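PDB 2O8R: polyphosphate kinase from Porphyromonas gingivalis, which makes inorganic polyphosphate, probably by reversible transfer of the terminal phosphate of ATP to the growing chain, with magnesium as the likely cofactor. Local coordinates for the interface of chains A and B. Coordinates in Å, arbitrary orientation; residue numbers count along the deposited sequence, not the author numbering. Chains: chain A/B, Polyphosphate kinase.

Contact 1: the interface of chains A and B. Residues chain A 242-243; chain B 132, 136.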
loop_
_atom_site.group_PDB
_atom_site.type_symbol
_atom_site.label_atom_id
_atom_site.label_comp_id
_atom_site.label_asym_id
_atom_site.label_seq_id
_atom_site.Cartn_x
_atom_site.Cartn_y
_atom_site.Cartn_z
ATOM N N LEU A 242 7.088 -23.528 -16.038
ATOM C CA LEU A 242 7.460 -23.754 -17.437
ATOM C C LEU A 242 6.398 -24.532 -18.230
ATOM O O LEU A 242 5.661 -25.356 -17.676
ATOM C CB LEU A 242 8.833 -24.435 -17.529
ATOM C CG LEU A 242 10.094 -23.582 -17.762
ATOM C CD1 LEU A 242 9.824 -22.071 -17.835
ATOM C CD2 LEU A 242 11.156 -23.916 -16.709
ATOM N N ASP A 243 6.328 -24.245 -19.527
ATOM C CA ASP A 243 5.348 -24.848 -20.425
ATOM C C ASP A 243 6.000 -25.972 -21.226
ATOM O O ASP A 243 7.033 -25.769 -21.871
ATOM C CB ASP A 243 4.810 -23.774 -21.376
ATOM C CG ASP A 243 3.413 -24.081 -21.899
ATOM O OD1 ASP A 243 3.051 -25.272 -22.022
ATOM O OD2 ASP A 243 2.675 -23.113 -22.203
ATOM N N ARG B 132 -3.018 -20.113 -21.797
ATOM C CA ARG B 132 -2.111 -21.142 -21.361
ATOM C C ARG B 132 -0.908 -20.544 -20.674
ATOM O O ARG B 132 -0.414 -21.088 -19.682
ATOM C CB ARG B 132 -1.676 -22.018 -22.524
ATOM C CG ARG B 132 -0.947 -23.242 -22.057
ATOM C CD ARG B 132 -0.386 -24.040 -23.218
ATOM N NE ARG B 132 0.432 -25.122 -22.695
ATOM C CZ ARG B 132 -0.056 -26.247 -22.188
ATOM N NH1 ARG B 132 -1.368 -26.454 -22.160
ATOM N NH2 ARG B 132 0.775 -27.170 -21.719
ATOM N N HIS B 136 -0.084 -20.775 -16.482
ATOM C CA HIS B 136 1.236 -21.170 -15.934
ATOM C C HIS B 136 1.887 -20.094 -15.110
ATOM O O HIS B 136 2.346 -20.360 -14.015
ATOM C CB HIS B 136 2.239 -21.542 -17.029
ATOM C CG HIS B 136 2.016 -22.891 -17.633
ATOM N ND1 HIS B 136 1.153 -23.101 -18.686
ATOM C CD2 HIS B 136 2.566 -24.094 -17.353
ATOM C CE1 HIS B 136 1.172 -24.378 -19.020
ATOM N NE2 HIS B 136 2.019 -25.002 -18.225
#

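Contact 2: the interface of chains A and B. Residues chain A 308; chain B 411-413, 416.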
loop_
_atom_site.group_PDB
_atom_site.type_symbol
_atom_site.label_atom_id
_atom_site.label_comp_id
_atom_site.label_asym_id
_atom_site.label_seq_id
_atom_site.Cartn_x
_atom_site.Cartn_y
_atom_site.Cartn_z
HETATM N N MSE A 308 10.267 -7.558 11.581
HETATM C CA MSE A 308 8.890 -7.516 12.066
HETATM C C MSE A 308 8.762 -7.941 13.521
HETATM O O MSE A 308 7.653 -7.995 14.055
HETATM C CB MSE A 308 7.984 -8.426 11.216
HETATM C CG MSE A 308 7.680 -7.911 9.812
HETATM SE SE MSE A 308 6.996 -6.071 9.805
HETATM C CE MSE A 308 5.263 -6.321 10.669
ATOM N N ASP B 411 -0.507 -6.769 12.453
ATOM C CA ASP B 411 0.057 -5.662 11.675
ATOM C C ASP B 411 1.052 -6.029 10.574
ATOM O O ASP B 411 2.088 -6.643 10.839
ATOM C CB ASP B 411 0.702 -4.636 12.607
ATOM C CG ASP B 411 -0.238 -3.505 12.966
ATOM O OD1 ASP B 411 -1.127 -3.171 12.148
ATOM O OD2 ASP B 411 -0.078 -2.942 14.070
ATOM N N GLU B 412 0.712 -5.639 9.342
ATOM C CA GLU B 412 1.623 -5.720 8.201
ATOM C C GLU B 412 2.615 -4.565 8.237
ATOM O O GLU B 412 2.388 -3.559 8.910
ATOM C CB GLU B 412 0.849 -5.699 6.876
ATOM C CG GLU B 412 0.470 -7.081 6.336
ATOM C CD GLU B 412 -0.667 -7.741 7.110
ATOM O OE1 GLU B 412 -0.710 -8.990 7.157
ATOM O OE2 GLU B 412 -1.518 -7.015 7.669
ATOM N N GLU B 413 3.713 -4.705 7.504
ATOM C CA GLU B 413 4.735 -3.666 7.469
ATOM C C GLU B 413 4.320 -2.442 6.656
ATOM O O GLU B 413 4.875 -1.362 6.844
ATOM C CB GLU B 413 6.078 -4.213 6.960
ATOM C CG GLU B 413 6.129 -4.593 5.489
ATOM C CD GLU B 413 7.548 -4.797 4.990
ATOM O OE1 GLU B 413 8.478 -4.194 5.571
ATOM O OE2 GLU B 413 7.731 -5.556 4.011
ATOM N N LEU B 416 2.770 -0.002 8.945
ATOM C CA LEU B 416 3.888 0.527 9.715
ATOM C C LEU B 416 4.713 1.527 8.922
ATOM O O LEU B 416 5.110 2.562 9.457
ATOM C CB LEU B 416 4.786 -0.618 10.197
ATOM C CG LEU B 416 4.486 -1.356 11.509
ATOM C CD1 LEU B 416 3.006 -1.720 11.716
ATOM C CD2 LEU B 416 5.347 -2.599 11.561
#

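Contact 3: the interface of chains A and B. Residues chain A 151-154; chain B 218-219, 222-223.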
loop_
_atom_site.group_PDB
_atom_site.type_symbol
_atom_site.label_atom_id
_atom_site.label_comp_id
_atom_site.label_asym_id
_atom_site.label_seq_id
_atom_site.Cartn_x
_atom_site.Cartn_y
_atom_site.Cartn_z
ATOM N N SER A 151 4.518 -37.664 -9.053
ATOM C CA SER A 151 4.221 -37.893 -10.453
ATOM C C SER A 151 2.742 -37.673 -10.732
ATOM O O SER A 151 2.352 -37.378 -11.862
ATOM C CB SER A 151 4.617 -39.313 -10.834
ATOM O OG SER A 151 4.023 -40.240 -9.943
ATOM N N LYS A 152 1.925 -37.804 -9.692
ATOM C CA LYS A 152 0.476 -37.807 -9.850
ATOM C C LYS A 152 -0.136 -36.402 -9.845
ATOM O O LYS A 152 -0.909 -36.058 -10.742
ATOM C CB LYS A 152 -0.171 -38.695 -8.783
ATOM C CG LYS A 152 0.483 -40.075 -8.626
ATOM C CD LYS A 152 -0.373 -40.974 -7.746
ATOM C CE LYS A 152 0.335 -42.267 -7.369
ATOM N NZ LYS A 152 -0.517 -43.108 -6.475
ATOM N N VAL A 153 0.207 -35.602 -8.839
ATOM C CA VAL A 153 -0.282 -34.222 -8.741
ATOM C C VAL A 153 0.904 -33.271 -8.662
ATOM O O VAL A 153 1.833 -33.502 -7.896
ATOM C CB VAL A 153 -1.301 -34.016 -7.553
ATOM C CG1 VAL A 153 -1.070 -35.018 -6.449
ATOM C CG2 VAL A 153 -1.272 -32.580 -6.987
ATOM N N ARG A 154 0.877 -32.227 -9.491
ATOM C CA ARG A 154 1.913 -31.195 -9.526
ATOM C C ARG A 154 1.588 -30.090 -8.520
ATOM O O ARG A 154 0.427 -29.691 -8.384
ATOM C CB ARG A 154 1.971 -30.587 -10.923
ATOM C CG ARG A 154 3.334 -30.099 -11.347
ATOM C CD ARG A 154 3.382 -29.743 -12.836
ATOM N NE ARG A 154 2.758 -30.755 -13.688
ATOM C CZ ARG A 154 2.961 -30.868 -14.999
ATOM N NH1 ARG A 154 3.792 -30.040 -15.619
ATOM N NH2 ARG A 154 2.336 -31.815 -15.691
ATOM N N ASP B 218 -5.170 -30.762 -16.360
ATOM C CA ASP B 218 -4.152 -31.781 -16.632
ATOM C C ASP B 218 -2.708 -31.358 -16.338
ATOM O O ASP B 218 -1.832 -32.214 -16.232
ATOM C CB ASP B 218 -4.266 -32.288 -18.069
ATOM C CG ASP B 218 -4.617 -31.194 -19.035
ATOM O OD1 ASP B 218 -5.696 -31.288 -19.656
ATOM O OD2 ASP B 218 -3.834 -30.228 -19.153
ATOM N N VAL B 219 -2.443 -30.059 -16.198
ATOM C CA VAL B 219 -1.104 -29.668 -15.770
ATOM C C VAL B 219 -0.963 -29.825 -14.256
ATOM O O VAL B 219 0.125 -30.104 -13.751
ATOM C CB VAL B 219 -0.619 -28.267 -16.295
ATOM C CG1 VAL B 219 -1.388 -27.827 -17.527
ATOM C CG2 VAL B 219 -0.658 -27.219 -15.232
ATOM N N PRO B 222 -1.086 -34.320 -13.615
ATOM C CA PRO B 222 -0.599 -35.133 -14.725
ATOM C C PRO B 222 -0.873 -36.644 -14.586
ATOM O O PRO B 222 -1.033 -37.331 -15.596
ATOM C CB PRO B 222 0.910 -34.861 -14.735
ATOM C CG PRO B 222 1.232 -34.357 -13.395
ATOM C CD PRO B 222 0.015 -33.652 -12.898
ATOM N N GLY B 223 -0.954 -37.153 -13.361
ATOM C CA GLY B 223 -1.111 -38.595 -13.148
ATOM C C GLY B 223 -2.514 -39.166 -13.281
ATOM O O GLY B 223 -2.722 -40.353 -13.039
#

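Contact 4: the interface of chains A and B. Residues chain A 145, 147, 220-221, 224; chain B 149, 152-153.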
loop_
_atom_site.group_PDB
_atom_site.type_symbol
_atom_site.label_atom_id
_atom_site.label_comp_id
_atom_site.label_asym_id
_atom_site.label_seq_id
_atom_site.Cartn_x
_atom_site.Cartn_y
_atom_site.Cartn_z
ATOM N N PRO A 145 -3.513 -28.029 3.378
ATOM C CA PRO A 145 -2.711 -29.242 3.556
ATOM C C PRO A 145 -2.581 -29.965 2.242
ATOM O O PRO A 145 -3.581 -30.362 1.646
ATOM C CB PRO A 145 -3.530 -30.076 4.542
ATOM C CG PRO A 145 -4.516 -29.112 5.142
ATOM C CD PRO A 145 -4.809 -28.122 4.069
ATOM N N LEU A 147 -0.871 -33.090 0.432
ATOM C CA LEU A 147 -0.145 -34.338 0.241
ATOM C C LEU A 147 0.618 -34.250 -1.063
ATOM O O LEU A 147 0.100 -33.758 -2.065
ATOM C CB LEU A 147 -1.100 -35.523 0.192
ATOM C CG LEU A 147 -1.315 -36.287 1.491
ATOM C CD1 LEU A 147 -2.776 -36.734 1.611
ATOM C CD2 LEU A 147 -0.356 -37.467 1.537
ATOM N N VAL A 220 -4.182 -31.632 11.753
ATOM C CA VAL A 220 -4.221 -31.449 10.306
ATOM C C VAL A 220 -4.165 -32.817 9.627
ATOM O O VAL A 220 -4.806 -33.053 8.594
ATOM C CB VAL A 220 -3.061 -30.538 9.844
ATOM C CG1 VAL A 220 -2.967 -30.474 8.337
ATOM C CG2 VAL A 220 -3.243 -29.143 10.416
ATOM N N PHE A 221 -3.428 -33.732 10.239
ATOM C CA PHE A 221 -3.318 -35.078 9.707
ATOM C C PHE A 221 -3.777 -36.120 10.731
ATOM O O PHE A 221 -2.954 -36.862 11.273
ATOM C CB PHE A 221 -1.873 -35.342 9.286
ATOM C CG PHE A 221 -1.322 -34.326 8.319
ATOM C CD1 PHE A 221 -1.564 -34.444 6.955
ATOM C CD2 PHE A 221 -0.556 -33.256 8.772
ATOM C CE1 PHE A 221 -1.052 -33.512 6.059
ATOM C CE2 PHE A 221 -0.040 -32.328 7.886
ATOM C CZ PHE A 221 -0.293 -32.455 6.522
ATOM N N TYR A 224 -2.707 -39.977 10.571
ATOM C CA TYR A 224 -1.274 -40.254 10.448
ATOM C C TYR A 224 -0.558 -40.006 11.751
ATOM O O TYR A 224 -1.044 -39.270 12.608
ATOM C CB TYR A 224 -0.611 -39.347 9.413
ATOM C CG TYR A 224 -1.171 -39.420 8.024
ATOM C CD1 TYR A 224 -0.617 -40.272 7.072
ATOM C CD2 TYR A 224 -2.241 -38.617 7.648
ATOM C CE1 TYR A 224 -1.127 -40.334 5.790
ATOM C CE2 TYR A 224 -2.756 -38.669 6.367
ATOM C CZ TYR A 224 -2.198 -39.529 5.441
ATOM O OH TYR A 224 -2.719 -39.574 4.167
ATOM N N LEU B 149 -8.594 -36.583 1.145
ATOM C CA LEU B 149 -8.545 -37.873 1.852
ATOM C C LEU B 149 -9.240 -37.766 3.213
ATOM O O LEU B 149 -8.580 -37.800 4.251
ATOM C CB LEU B 149 -7.102 -38.328 2.053
ATOM C CG LEU B 149 -6.435 -39.152 0.953
ATOM C CD1 LEU B 149 -6.174 -38.321 -0.292
ATOM C CD2 LEU B 149 -5.131 -39.762 1.472
ATOM N N LYS B 152 -8.152 -39.045 6.808
ATOM C CA LYS B 152 -6.724 -39.095 7.033
ATOM C C LYS B 152 -6.178 -37.691 7.243
ATOM O O LYS B 152 -5.361 -37.457 8.138
ATOM C CB LYS B 152 -6.008 -39.768 5.857
ATOM C CG LYS B 152 -5.719 -41.253 6.061
ATOM C CD LYS B 152 -6.622 -42.153 5.212
ATOM C CE LYS B 152 -5.996 -42.452 3.855
ATOM N NZ LYS B 152 -6.807 -43.396 3.036
ATOM N N VAL B 153 -6.629 -36.762 6.408
ATOM C CA VAL B 153 -6.137 -35.391 6.446
ATOM C C VAL B 153 -7.314 -34.431 6.470
ATOM O O VAL B 153 -8.220 -34.527 5.641
ATOM C CB VAL B 153 -5.140 -35.090 5.271
ATOM C CG1 VAL B 153 -5.539 -35.841 4.029
ATOM C CG2 VAL B 153 -5.002 -33.575 4.991
#

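Contact 1: the interface of chains A and B
A:Asp243 of a loop meets B:Arg132 on helix 125-139, and the two are joined by a salt bridge. All the residues here belong to the middle domain of the PPK1 family. The charged pair is held side-on. B:Arg132 NE bonds to the carboxylate oxygen OD1 of A:Asp243 at 2.7 Å, with 151° at the hydrogen. B:Arg132 NH2 bonds to the same OD1 at 3.0 Å and is more bent. One oxygen thus accepts two N-H groups, both from the side facing OD2. The NE approach uses the syn lone pair, whereas the NH2 bond tilts out of the carboxylate plane. The other oxygen, A:Asp243 OD2, is also 3.1 Å from B:Arg132 NE and can share its hydrogen. Carboxylate and guanidinium planes are only 30° apart. B:Arg132 reaches this position with CG anti to its backbone N (chi1 -169°) and a chain extended to NE.

Packing around the pair comes from B:His136, one helical turn further on. Its CE1 lies 3.6 Å above one face of the guanidinium, toward the rim. The same CE1 is 3.7 Å from A:Asp243 CG. On the other side of the ring, B:His136 CD2 touches the backbone oxygen A:Leu242 O at 3.4 Å.

Within chain B, a nearly straight hydrogen bond fixes the imidazole. B:His136 ND1 donates to B:Arg132 O at 2.7 Å, with the acceptor in the ring plane.

Contact 2: the interface of chains A and B
A:Met308, a selenomethionine in the model, reaches from 3-10 helix 303-308 of chain A onto the start of helix 413-425 of chain B. The selenium was presumably introduced for phasing. CB leaves the backbone and places CG beside the backbone N, away from the carbonyl carbon (chi1 -72°). CB and CG act as a stalk toward chain B. The chain then bends at chi2 (-52°) and again at chi3, so the end curls over the partner instead of running straight into it.

The selenium rests on the first turn of the helix. A:Met308 SE is 3.5 Å from B:Glu413 CB and 4.0 Å from B:Glu413 CA. The two side chains cross at about a right angle. B:Glu413 CG lies between its own backbone N and carbonyl carbon (chi1 70°), and the chain beyond is extended. From CB the chain leads away from the selenium, so CB makes the contact. Its carboxylate, close to the helix start, may be favoured by the helix dipole.

The terminal methyl turns toward the loop that leads into the helix, in C-terminal domain 1 of the family. There A:Met308 CE faces the oxygen end of the B:Asp411 carbonyl. On the helix side, A:Met308 CE meets the methyl B:Leu416 CD2 at 3.8 Å.

Contact 3: the interface of chains A and B
A:Lys152 and B:Gly223 meet through their backbones. B:Gly223 N donates a hydrogen bond to A:Lys152 O at 2.8 Å, with 157° at the hydrogen. The two chains run close here, with A:Lys152 CA 3.7 Å from B:Gly223 CA.

Beside this bond, B:Pro222 packs its ring against the same loop. B:Pro222 CG touches A:Ser151 O at 3.6 Å, and B:Pro222 CD lies against A:Lys152 O at 3.4 Å. B:Pro222 CB meets the guanidinium nitrogen A:Arg154 NH2 at 3.5 Å.

A:Arg154 reaches past the proline to the carbonyl of B:Val219. A:Arg154 NE is 2.7 Å from B:Val219 O, but its N-H points away, so this is no hydrogen bond. The oxygen sits over a face of the guanidinium, the face that B:Val219 CA also approaches. A bend at chi3 (-46°) turns the guanidinium toward this carbonyl. The last turn of the helix may make the carbonyl more negative and favour the arginine.

In the fold, both partners lie in the middle domain. The chain A loop 151-154 follows strand 146-147 and precedes strand 163-169. On chain B, B:Val219 is near the end of helix 209-220, and B:Pro222 and B:Gly223 form the turn that follows it.

Contact 4: the interface of chains A and B
This is a mainly apolar patch between the middle domains of two copies of the enzyme. It adds side-chain packing to the association of the chains, which may be the biological dimer. B:Val153 is at its centre, with 62 Å² of surface hidden by chain A.

The two methyls of B:Val153 go to different partners. CG2 lies anti to the backbone N of the valine and beside its carbonyl carbon, which points it to A:Pro145. There B:Val153 CG2 is 3.8 Å from A:Pro145 CB. The other methyl, B:Val153 CG1, meets A:Leu147 CD1 at 3.8 Å. The ring of A:Phe221 runs alongside the valine, with A:Phe221 CD1 4.0 Å from B:Val153 CB. That ring is backed within chain A by A:Val220 CG1, offset toward the rim of one face. The backbone oxygen of A:Val220 also lies against the valine.

A:Leu147 CD1 serves a second partner as well. It is 3.8 Å from B:Leu149 CD2, and the two leucines cross at about a right angle.

A:Tyr224 flanks the patch. With its CG beside the backbone N (chi1 -58°), the CD2-CE2 edge of the ring is turned to the root of B:Lys152. A:Tyr224 CE2 is 3.5 Å from B:Lys152 CB. The lysine chain bends at chi2 and chi3, and beyond CG it leads away from the ring. A:Tyr224 CD2 faces the backbone oxygen B:Lys152 O at 3.4 Å. The phenol oxygen A:Tyr224 OH lies 3.6 Å from the methyl B:Leu149 CD2.

Contacts 1, 3 and 4 lie along one stretch of the middle domains. The C-alpha centres of contacts 1 and 3 are about 14 Å apart, and those of contacts 3 and 4 about 19 Å. Contact 2 stands apart, 32 to 38 Å from the others by the same measure. Contacts 3 and 4 use equivalent segments with the chains swapped: the loop around Lys152 and Val153 meets the turn around residues 219 to 224. The contacts made differ, as fits an imperfect two-fold. Contact 2 lies about 24 Å from the predicted phosphohistidine B:His439 and the others 34 to 51 Å from A:His439, so none forms that site.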